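Local coordinates for probable zinc protease (Pseudomonas aeruginosa, PDB 4NNZ), which probably acts as a zinc-dependent metallopeptidase of the M16 family, forming one subunit of a heterodimeric protease, at residues A[143-148]-A[246-251]; A[150-155]-A[308-313]; A[233-238]-A[415-420]. All coordinates share one frame; numbering follows the deposited sequence.

Contact 1 of 3, residues A[143-148]-A[246-251]; sequences LAFERF and NLIMGF
I248 lays its CG2 methyl over the ring of F148 in a CH-pi contact. CG2 sits 3.7 Å from the ring centroid and 9° off the ring normal. Because the methyl is so well centred, I248 CG2 is almost equally far from all six ring carbons, with 3.7 Å to F148 CZ and 4.1 Å from I248 CG2 to F148 CG as the extremes. Both partners are buried, and their side chains cross obliquely. The CB of F148 points toward the strand, and CG is anti to the backbone N (chi1 160°).

The second apolar touch uses the other branch of I248. Its CD1 reaches the edge of the F145 ring near the ring plane, 4.4 Å from F145 CD1. The two branches thus serve two different rings, CG2 over a face and CD1 at an edge, one turn apart on the same helix.

Helix 140-152 here lies against one face of the five-stranded mixed sheet in the second half of this M16 alpha/beta fold. The short helical and strand segments run 28° apart, with axes 10.6 Å from each other. M249, whose CB points away from this helix, packs on helix 325-341 instead.

Ring-to-backbone contact completes the approach. The far edge of F148 meets the main chain of G250, with F148 CZ 3.7 Å from G250 N near the ring plane and G250 CA also in that plane; glycine puts no side chain in between. No hydrogen bond joins the two segments. The polar side chains of the helix turn to other partners, E146 to a salt bridge with R132 and R147 NH1 to P231 O of the second subunit, another copy of this protein.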
loop_
_atom_site.group_PDB
_atom_site.type_symbol
_atom_site.label_atom_id
_atom_site.label_comp_id
_atom_site.label_asym_id
_atom_site.label_seq_id
_atom_site.Cartn_x
_atom_site.Cartn_y
_atom_site.Cartn_z
ATOM N N LEU A 143 4.229 14.110 10.360
ATOM C CA LEU A 143 4.673 13.897 9.015
ATOM C C LEU A 143 5.636 12.770 8.907
ATOM O O LEU A 143 5.531 11.941 8.051
ATOM C CB LEU A 143 5.373 15.149 8.525
ATOM C CG LEU A 143 5.665 15.353 7.053
ATOM C CD1 LEU A 143 6.008 16.784 6.787
ATOM C CD2 LEU A 143 6.802 14.513 6.573
ATOM N N ALA A 144 6.600 12.778 9.791
ATOM C CA ALA A 144 7.604 11.767 9.843
ATOM C C ALA A 144 7.003 10.430 10.120
ATOM O O ALA A 144 7.377 9.469 9.536
ATOM C CB ALA A 144 8.606 12.111 10.919
ATOM N N PHE A 145 6.064 10.382 11.029
ATOM C CA PHE A 145 5.432 9.150 11.382
ATOM C C PHE A 145 4.640 8.522 10.264
ATOM O O PHE A 145 4.555 7.344 10.169
ATOM C CB PHE A 145 4.595 9.313 12.624
ATOM C CG PHE A 145 4.337 8.033 13.339
ATOM C CD1 PHE A 145 5.268 7.509 14.178
ATOM C CD2 PHE A 145 3.157 7.364 13.167
ATOM C CE1 PHE A 145 5.048 6.335 14.822
ATOM C CE2 PHE A 145 2.928 6.190 13.815
ATOM C CZ PHE A 145 3.870 5.684 14.650
ATOM N N GLU A 146 4.033 9.337 9.441
ATOM C CA GLU A 146 3.249 8.871 8.331
ATOM C C GLU A 146 4.120 8.139 7.361
ATOM O O GLU A 146 3.773 7.101 6.903
ATOM C CB GLU A 146 2.607 10.047 7.652
ATOM C CG GLU A 146 1.435 9.721 6.800
ATOM C CD GLU A 146 0.931 10.922 6.088
ATOM O OE1 GLU A 146 1.744 11.623 5.519
ATOM O OE2 GLU A 146 -0.259 11.175 6.102
ATOM N N ARG A 147 5.265 8.703 7.072
ATOM C CA ARG A 147 6.265 8.055 6.283
ATOM C C ARG A 147 6.804 6.793 6.896
ATOM O O ARG A 147 7.059 5.856 6.214
ATOM C CB ARG A 147 7.443 8.980 6.073
ATOM C CG ARG A 147 7.155 10.375 5.601
ATOM C CD ARG A 147 6.585 10.370 4.228
ATOM N NE ARG A 147 6.035 11.640 3.855
ATOM C CZ ARG A 147 6.718 12.578 3.247
ATOM N NH1 ARG A 147 7.975 12.405 2.967
ATOM N NH2 ARG A 147 6.137 13.683 2.926
ATOM N N PHE A 148 7.036 6.800 8.188
ATOM C CA PHE A 148 7.632 5.681 8.869
ATOM C C PHE A 148 6.716 4.515 8.784
ATOM O O PHE A 148 7.123 3.429 8.515
ATOM C CB PHE A 148 7.938 6.064 10.318
ATOM C CG PHE A 148 8.116 4.917 11.237
ATOM C CD1 PHE A 148 9.275 4.201 11.241
ATOM C CD2 PHE A 148 7.133 4.575 12.111
ATOM C CE1 PHE A 148 9.442 3.155 12.088
ATOM C CE2 PHE A 148 7.285 3.524 12.961
ATOM C CZ PHE A 148 8.445 2.823 12.955
ATOM N N ASN A 246 15.623 13.040 16.205
ATOM C CA ASN A 246 15.087 11.908 16.923
ATOM C C ASN A 246 14.989 10.629 16.135
ATOM O O ASN A 246 15.017 10.633 14.944
ATOM C CB ASN A 246 13.771 12.265 17.583
ATOM C CG ASN A 246 12.667 12.483 16.598
ATOM O OD1 ASN A 246 12.687 13.421 15.849
ATOM N ND2 ASN A 246 11.699 11.594 16.600
ATOM N N LEU A 247 14.890 9.529 16.844
ATOM C CA LEU A 247 15.002 8.228 16.276
ATOM C C LEU A 247 13.748 7.457 16.479
ATOM O O LEU A 247 13.204 7.460 17.533
ATOM C CB LEU A 247 16.144 7.482 16.931
ATOM C CG LEU A 247 16.606 6.228 16.219
ATOM C CD1 LEU A 247 17.207 6.565 14.890
ATOM C CD2 LEU A 247 17.610 5.515 17.059
ATOM N N ILE A 248 13.289 6.793 15.442
ATOM C CA ILE A 248 12.166 5.920 15.551
ATOM C C ILE A 248 12.583 4.554 15.086
ATOM O O ILE A 248 13.082 4.420 14.037
ATOM C CB ILE A 248 11.037 6.414 14.656
ATOM C CG1 ILE A 248 10.895 7.914 14.772
ATOM C CG2 ILE A 248 9.741 5.703 14.970
ATOM C CD1 ILE A 248 9.610 8.455 14.220
ATOM N N MET A 249 12.377 3.540 15.896
ATOM C CA MET A 249 12.598 2.170 15.479
ATOM C C MET A 249 11.353 1.334 15.626
ATOM O O MET A 249 10.741 1.331 16.644
ATOM C CB MET A 249 13.700 1.550 16.296
ATOM C CG MET A 249 15.050 2.151 16.032
ATOM S SD MET A 249 16.274 1.619 17.198
ATOM C CE MET A 249 16.548 -0.055 16.712
ATOM N N GLY A 250 10.981 0.615 14.594
ATOM C CA GLY A 250 9.822 -0.242 14.654
ATOM C C GLY A 250 10.107 -1.662 14.261
ATOM O O GLY A 250 10.791 -1.877 13.340
ATOM N N PHE A 251 9.566 -2.623 14.973
ATOM C CA PHE A 251 9.730 -4.013 14.610
ATOM C C PHE A 251 8.432 -4.687 14.225
ATOM O O PHE A 251 7.498 -4.629 14.943
ATOM C CB PHE A 251 10.370 -4.753 15.752
ATOM C CG PHE A 251 11.805 -4.432 15.938
ATOM C CD1 PHE A 251 12.740 -5.025 15.182
ATOM C CD2 PHE A 251 12.203 -3.526 16.869
ATOM C CE1 PHE A 251 14.053 -4.746 15.348
ATOM C CE2 PHE A 251 13.516 -3.226 17.032
ATOM C CZ PHE A 251 14.444 -3.844 16.263
#

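Contact 2 of 3, residues A[150-155]-A[308-313]; sequences AAAYPA and DSLFVL
A152 and Y153 pack on L310 in a buried, mainly apolar contact between the C-terminal end of helix 140-152 and the start of strand 309-317. The strand belongs to the five-stranded mixed sheet of the second half of the M16 alpha/beta fold, next to strand 246-253, and the helix end lies against one face of that sheet. No hydrogen bond crosses between the two segments.

The helix contributes through its last turn. A152 points its CB toward the strand and meets L310 CD1 at 4.1 Å, while the carbonyl O of A152 accepts a hydrogen bond from N252 ND2 on the neighbouring strand. Y153 is the first residue to leave helical backbone angles, and its long side chain reaches to the strand. The ring comes at L310 obliquely, with Y153 CZ 3.8 Å from L310 CG. Beyond the strand, the ring stands edge-to-face with Y158, and the side chain also touches H159 and E227 in the loops.

L310 fills the angle between the methyl of A152 and the phenol of Y153. Its chi1 of -110° falls between staggered positions, which sets CG close to the phenol end of Y153, and CD1 then turns to A152. The same leucine also touches F148, one turn earlier in the helix.

D308 and S309, just before L310, direct their polar ends to other parts of the chain. D308 OD1 bonds to S258 OG and OD2 to E227 N, whereas S309 OG bonds to D302 O. The Y153 hydroxyl rests on the strand backbone and the base of the leucine: OH lies 3.3 Å from S309 C and 3.4 Å from L310 CB, and its 3.4 Å approach to L310 N has too poor an angle for a hydrogen bond.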
loop_
_atom_site.group_PDB
_atom_site.type_symbol
_atom_site.label_atom_id
_atom_site.label_comp_id
_atom_site.label_asym_id
_atom_site.label_seq_id
_atom_site.Cartn_x
_atom_site.Cartn_y
_atom_site.Cartn_z
ATOM N N ALA A 150 4.314 4.005 6.509
ATOM C CA ALA A 150 4.274 3.463 5.185
ATOM C C ALA A 150 5.426 2.502 4.851
ATOM O O ALA A 150 5.214 1.479 4.282
ATOM C CB ALA A 150 4.204 4.585 4.191
ATOM N N ALA A 151 6.641 2.857 5.199
ATOM C CA ALA A 151 7.774 1.981 5.065
ATOM C C ALA A 151 7.716 0.740 5.941
ATOM O O ALA A 151 8.148 -0.293 5.548
ATOM C CB ALA A 151 9.052 2.728 5.286
ATOM N N ALA A 152 7.198 0.868 7.140
ATOM C CA ALA A 152 7.033 -0.244 8.042
ATOM C C ALA A 152 6.005 -1.307 7.671
ATOM O O ALA A 152 6.086 -2.406 8.127
ATOM C CB ALA A 152 6.829 0.246 9.447
ATOM N N TYR A 153 5.054 -0.980 6.834
ATOM C CA TYR A 153 4.009 -1.921 6.520
ATOM C C TYR A 153 3.866 -2.110 5.023
ATOM O O TYR A 153 2.898 -1.735 4.430
ATOM C CB TYR A 153 2.687 -1.461 7.105
ATOM C CG TYR A 153 2.472 -1.677 8.571
ATOM C CD1 TYR A 153 2.414 -2.925 9.113
ATOM C CD2 TYR A 153 2.267 -0.623 9.389
ATOM C CE1 TYR A 153 2.184 -3.103 10.452
ATOM C CE2 TYR A 153 2.032 -0.788 10.711
ATOM C CZ TYR A 153 1.998 -2.026 11.238
ATOM O OH TYR A 153 1.756 -2.134 12.548
ATOM N N PRO A 154 4.826 -2.772 4.400
ATOM C CA PRO A 154 4.824 -2.884 2.956
ATOM C C PRO A 154 3.614 -3.569 2.374
ATOM O O PRO A 154 3.152 -3.133 1.361
ATOM C CB PRO A 154 6.021 -3.767 2.690
ATOM C CG PRO A 154 6.908 -3.546 3.804
ATOM C CD PRO A 154 6.058 -3.320 4.970
ATOM N N ALA A 155 3.147 -4.642 2.967
ATOM C CA ALA A 155 2.078 -5.386 2.372
ATOM C C ALA A 155 0.700 -5.169 2.932
ATOM O O ALA A 155 -0.266 -5.426 2.260
ATOM C CB ALA A 155 2.410 -6.852 2.403
ATOM N N ASP A 308 -1.628 -7.709 12.141
ATOM C CA ASP A 308 -0.302 -7.560 12.680
ATOM C C ASP A 308 -0.006 -6.192 13.237
ATOM O O ASP A 308 -0.784 -5.309 13.118
ATOM C CB ASP A 308 0.715 -7.888 11.617
ATOM C CG ASP A 308 0.816 -9.332 11.365
ATOM O OD1 ASP A 308 0.491 -10.111 12.252
ATOM O OD2 ASP A 308 1.226 -9.700 10.278
ATOM N N SER A 309 1.154 -6.043 13.831
ATOM C CA SER A 309 1.468 -4.889 14.605
ATOM C C SER A 309 2.928 -4.517 14.580
ATOM O O SER A 309 3.713 -5.124 13.934
ATOM C CB SER A 309 0.989 -5.072 16.031
ATOM O OG SER A 309 1.098 -3.874 16.729
ATOM N N LEU A 310 3.243 -3.466 15.300
ATOM C CA LEU A 310 4.541 -2.870 15.318
ATOM C C LEU A 310 4.979 -2.629 16.737
ATOM O O LEU A 310 4.222 -2.148 17.521
ATOM C CB LEU A 310 4.434 -1.538 14.632
ATOM C CG LEU A 310 5.039 -1.218 13.290
ATOM C CD1 LEU A 310 5.290 0.257 13.229
ATOM C CD2 LEU A 310 6.333 -1.949 13.048
ATOM N N PHE A 311 6.217 -2.951 17.051
ATOM C CA PHE A 311 6.777 -2.664 18.342
ATOM C C PHE A 311 7.679 -1.489 18.175
ATOM O O PHE A 311 8.620 -1.551 17.475
ATOM C CB PHE A 311 7.588 -3.839 18.855
ATOM C CG PHE A 311 8.049 -3.684 20.267
ATOM C CD1 PHE A 311 9.153 -2.945 20.568
ATOM C CD2 PHE A 311 7.375 -4.279 21.284
ATOM C CE1 PHE A 311 9.570 -2.801 21.853
ATOM C CE2 PHE A 311 7.792 -4.142 22.572
ATOM C CZ PHE A 311 8.887 -3.403 22.855
ATOM N N VAL A 312 7.371 -0.403 18.842
ATOM C CA VAL A 312 7.992 0.852 18.535
ATOM C C VAL A 312 8.858 1.467 19.602
ATOM O O VAL A 312 8.555 1.453 20.738
ATOM C CB VAL A 312 6.960 1.866 18.051
ATOM C CG1 VAL A 312 7.623 3.148 17.655
ATOM C CG2 VAL A 312 6.249 1.317 16.858
ATOM N N LEU A 313 9.969 2.015 19.184
ATOM C CA LEU A 313 10.877 2.677 20.073
ATOM C C LEU A 313 11.089 4.111 19.648
ATOM O O LEU A 313 11.199 4.410 18.497
ATOM C CB LEU A 313 12.195 1.948 20.089
ATOM C CG LEU A 313 12.236 0.788 21.050
ATOM C CD1 LEU A 313 12.050 -0.515 20.329
ATOM C CD2 LEU A 313 13.525 0.795 21.817
#

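Contact 3 of 3, residues A[233-238]-A[415-420]; sequences ERRLKL and LTLAQV
R234 and T416 are a bridge pair on parallel strands, and the arginine side chain bends across the threonine. R234 CB lies 4.0 Å from T416 CG2. A bend at chi2 (78°) brings CD to 3.8 Å from L415 O, and a second at chi3 (102°) turns NE. T416 OG1 sits over one face of the guanidinium toward its rim, 3.2 Å from R234 CZ; it is 3.1 Å from R234 NH2, at an angle too poor for a hydrogen bond. The N-H groups have other partners: NE bonds weakly to A151 O, NH1 bonds to G232 O, and NH2 bonds to N252 OD1.

Between the strands run five backbone hydrogen bonds, from R234 N to L415 O (3.1 Å) through to L238 N to Q419 O (2.9 Å). L236 CB meets A418 CB at 3.7 Å.

Strand 415-422 lies between strands 233-240 and 246-253. Helix 140-152 packs on the face bearing L236, T416 and V420, helix 325-341 on that of L417 and Q419, and beyond strand 233-240 the sheet continues antiparallel into the second subunit, another copy of this protein.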
loop_
_atom_site.group_PDB
_atom_site.type_symbol
_atom_site.label_atom_id
_atom_site.label_comp_id
_atom_site.label_asym_id
_atom_site.label_seq_id
_atom_site.Cartn_x
_atom_site.Cartn_y
_atom_site.Cartn_z
ATOM N N GLU A 233 15.501 -4.782 6.146
ATOM C CA GLU A 233 15.922 -3.677 6.958
ATOM C C GLU A 233 15.675 -2.429 6.180
ATOM O O GLU A 233 16.228 -2.260 5.147
ATOM C CB GLU A 233 17.414 -3.811 7.199
ATOM C CG GLU A 233 17.972 -3.272 8.503
ATOM C CD GLU A 233 19.429 -3.670 8.739
ATOM O OE1 GLU A 233 19.903 -4.631 8.142
ATOM O OE2 GLU A 233 20.117 -3.035 9.539
ATOM N N ARG A 234 14.822 -1.554 6.680
ATOM C CA ARG A 234 14.527 -0.304 6.017
ATOM C C ARG A 234 14.990 0.830 6.878
ATOM O O ARG A 234 14.610 0.910 7.977
ATOM C CB ARG A 234 13.028 -0.131 5.807
ATOM C CG ARG A 234 12.324 -1.211 5.038
ATOM C CD ARG A 234 12.084 -2.409 5.894
ATOM N NE ARG A 234 10.725 -2.450 6.337
ATOM C CZ ARG A 234 10.285 -3.241 7.277
ATOM N NH1 ARG A 234 11.084 -4.070 7.881
ATOM N NH2 ARG A 234 9.036 -3.214 7.580
ATOM N N ARG A 235 15.802 1.712 6.346
ATOM C CA ARG A 235 16.234 2.879 7.058
ATOM C C ARG A 235 15.752 4.138 6.361
ATOM O O ARG A 235 15.904 4.256 5.197
ATOM C CB ARG A 235 17.742 2.853 7.178
ATOM C CG ARG A 235 18.239 1.512 7.625
ATOM C CD ARG A 235 19.725 1.449 7.798
ATOM N NE ARG A 235 20.177 2.489 8.667
ATOM C CZ ARG A 235 20.409 2.351 9.952
ATOM N NH1 ARG A 235 20.250 1.192 10.551
ATOM N NH2 ARG A 235 20.793 3.403 10.619
ATOM N N LEU A 236 15.155 5.072 7.096
ATOM C CA LEU A 236 14.637 6.324 6.540
ATOM C C LEU A 236 15.342 7.525 7.081
ATOM O O LEU A 236 15.706 7.548 8.199
ATOM C CB LEU A 236 13.183 6.516 6.857
ATOM C CG LEU A 236 12.203 5.989 5.872
ATOM C CD1 LEU A 236 12.247 4.500 6.001
ATOM C CD2 LEU A 236 10.843 6.503 6.233
ATOM N N LYS A 237 15.551 8.514 6.244
ATOM C CA LYS A 237 16.065 9.777 6.677
ATOM C C LYS A 237 15.144 10.863 6.229
ATOM O O LYS A 237 14.912 11.001 5.078
ATOM C CB LYS A 237 17.420 10.012 6.070
ATOM C CG LYS A 237 18.289 10.880 6.934
ATOM C CD LYS A 237 19.617 11.146 6.300
ATOM C CE LYS A 237 20.590 10.082 6.706
ATOM N NZ LYS A 237 21.967 10.599 6.911
ATOM N N LEU A 238 14.604 11.623 7.157
ATOM C CA LEU A 238 13.697 12.689 6.838
ATOM C C LEU A 238 14.106 13.989 7.452
ATOM O O LEU A 238 14.385 14.050 8.603
ATOM C CB LEU A 238 12.329 12.369 7.352
ATOM C CG LEU A 238 11.643 11.179 6.764
ATOM C CD1 LEU A 238 10.733 10.567 7.799
ATOM C CD2 LEU A 238 10.868 11.663 5.566
ATOM N N LEU A 415 13.102 -4.683 11.083
ATOM C CA LEU A 415 13.250 -3.331 11.504
ATOM C C LEU A 415 13.017 -2.280 10.442
ATOM O O LEU A 415 13.527 -2.383 9.370
ATOM C CB LEU A 415 14.645 -3.152 12.059
ATOM C CG LEU A 415 15.110 -1.741 12.315
ATOM C CD1 LEU A 415 14.442 -1.210 13.550
ATOM C CD2 LEU A 415 16.592 -1.716 12.485
ATOM N N THR A 416 12.226 -1.275 10.780
ATOM C CA THR A 416 12.163 -0.015 10.090
ATOM C C THR A 416 12.675 1.026 11.048
ATOM O O THR A 416 12.171 1.184 12.108
ATOM C CB THR A 416 10.737 0.376 9.737
ATOM O OG1 THR A 416 10.047 -0.731 9.211
ATOM C CG2 THR A 416 10.722 1.419 8.732
ATOM N N LEU A 417 13.708 1.720 10.653
ATOM C CA LEU A 417 14.297 2.746 11.459
ATOM C C LEU A 417 14.286 4.058 10.717
ATOM O O LEU A 417 14.653 4.110 9.593
ATOM C CB LEU A 417 15.719 2.369 11.814
ATOM C CG LEU A 417 16.564 3.429 12.469
ATOM C CD1 LEU A 417 17.612 2.815 13.333
ATOM C CD2 LEU A 417 17.185 4.335 11.453
ATOM N N ALA A 418 13.852 5.122 11.362
ATOM C CA ALA A 418 13.850 6.420 10.734
ATOM C C ALA A 418 14.535 7.513 11.518
ATOM O O ALA A 418 14.290 7.649 12.659
ATOM C CB ALA A 418 12.446 6.828 10.422
ATOM N N GLN A 419 15.359 8.316 10.871
ATOM C CA GLN A 419 15.975 9.455 11.501
ATOM C C GLN A 419 15.213 10.679 11.105
ATOM O O GLN A 419 15.028 10.934 9.955
ATOM C CB GLN A 419 17.430 9.590 11.075
ATOM C CG GLN A 419 18.211 8.305 11.212
ATOM C CD GLN A 419 19.712 8.447 11.201
ATOM O OE1 GLN A 419 20.278 9.268 10.529
ATOM N NE2 GLN A 419 20.358 7.597 11.933
ATOM N N VAL A 420 14.740 11.418 12.078
ATOM C CA VAL A 420 14.044 12.618 11.771
ATOM C C VAL A 420 14.931 13.764 12.109
ATOM O O VAL A 420 15.268 13.958 13.227
ATOM C CB VAL A 420 12.773 12.731 12.579
ATOM C CG1 VAL A 420 11.947 13.878 12.088
ATOM C CG2 VAL A 420 11.995 11.452 12.516
#

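How the contacts relate
From the N terminus, helix 140-152 supplies the first segments of contacts 1 and 2. The chain returns to the helix at strand 246-253, closing contact 1, and again at strand 309-317, closing contact 2. Contact 3 opens at strand 233-240, before either loop is closed, and closes last, at strand 415-422. The segments of every pair alternate, so all three loops cross and none encloses another. One sheet unites them: G250 N probably bonds to T416 O between contacts 1 and 3, and F251 N to F311 O between contacts 1 and 2. Contacts 1 and 2 thus fasten the helix to a sheet in which contact 3 joins strand 233-240 to C-terminal strand 415-422.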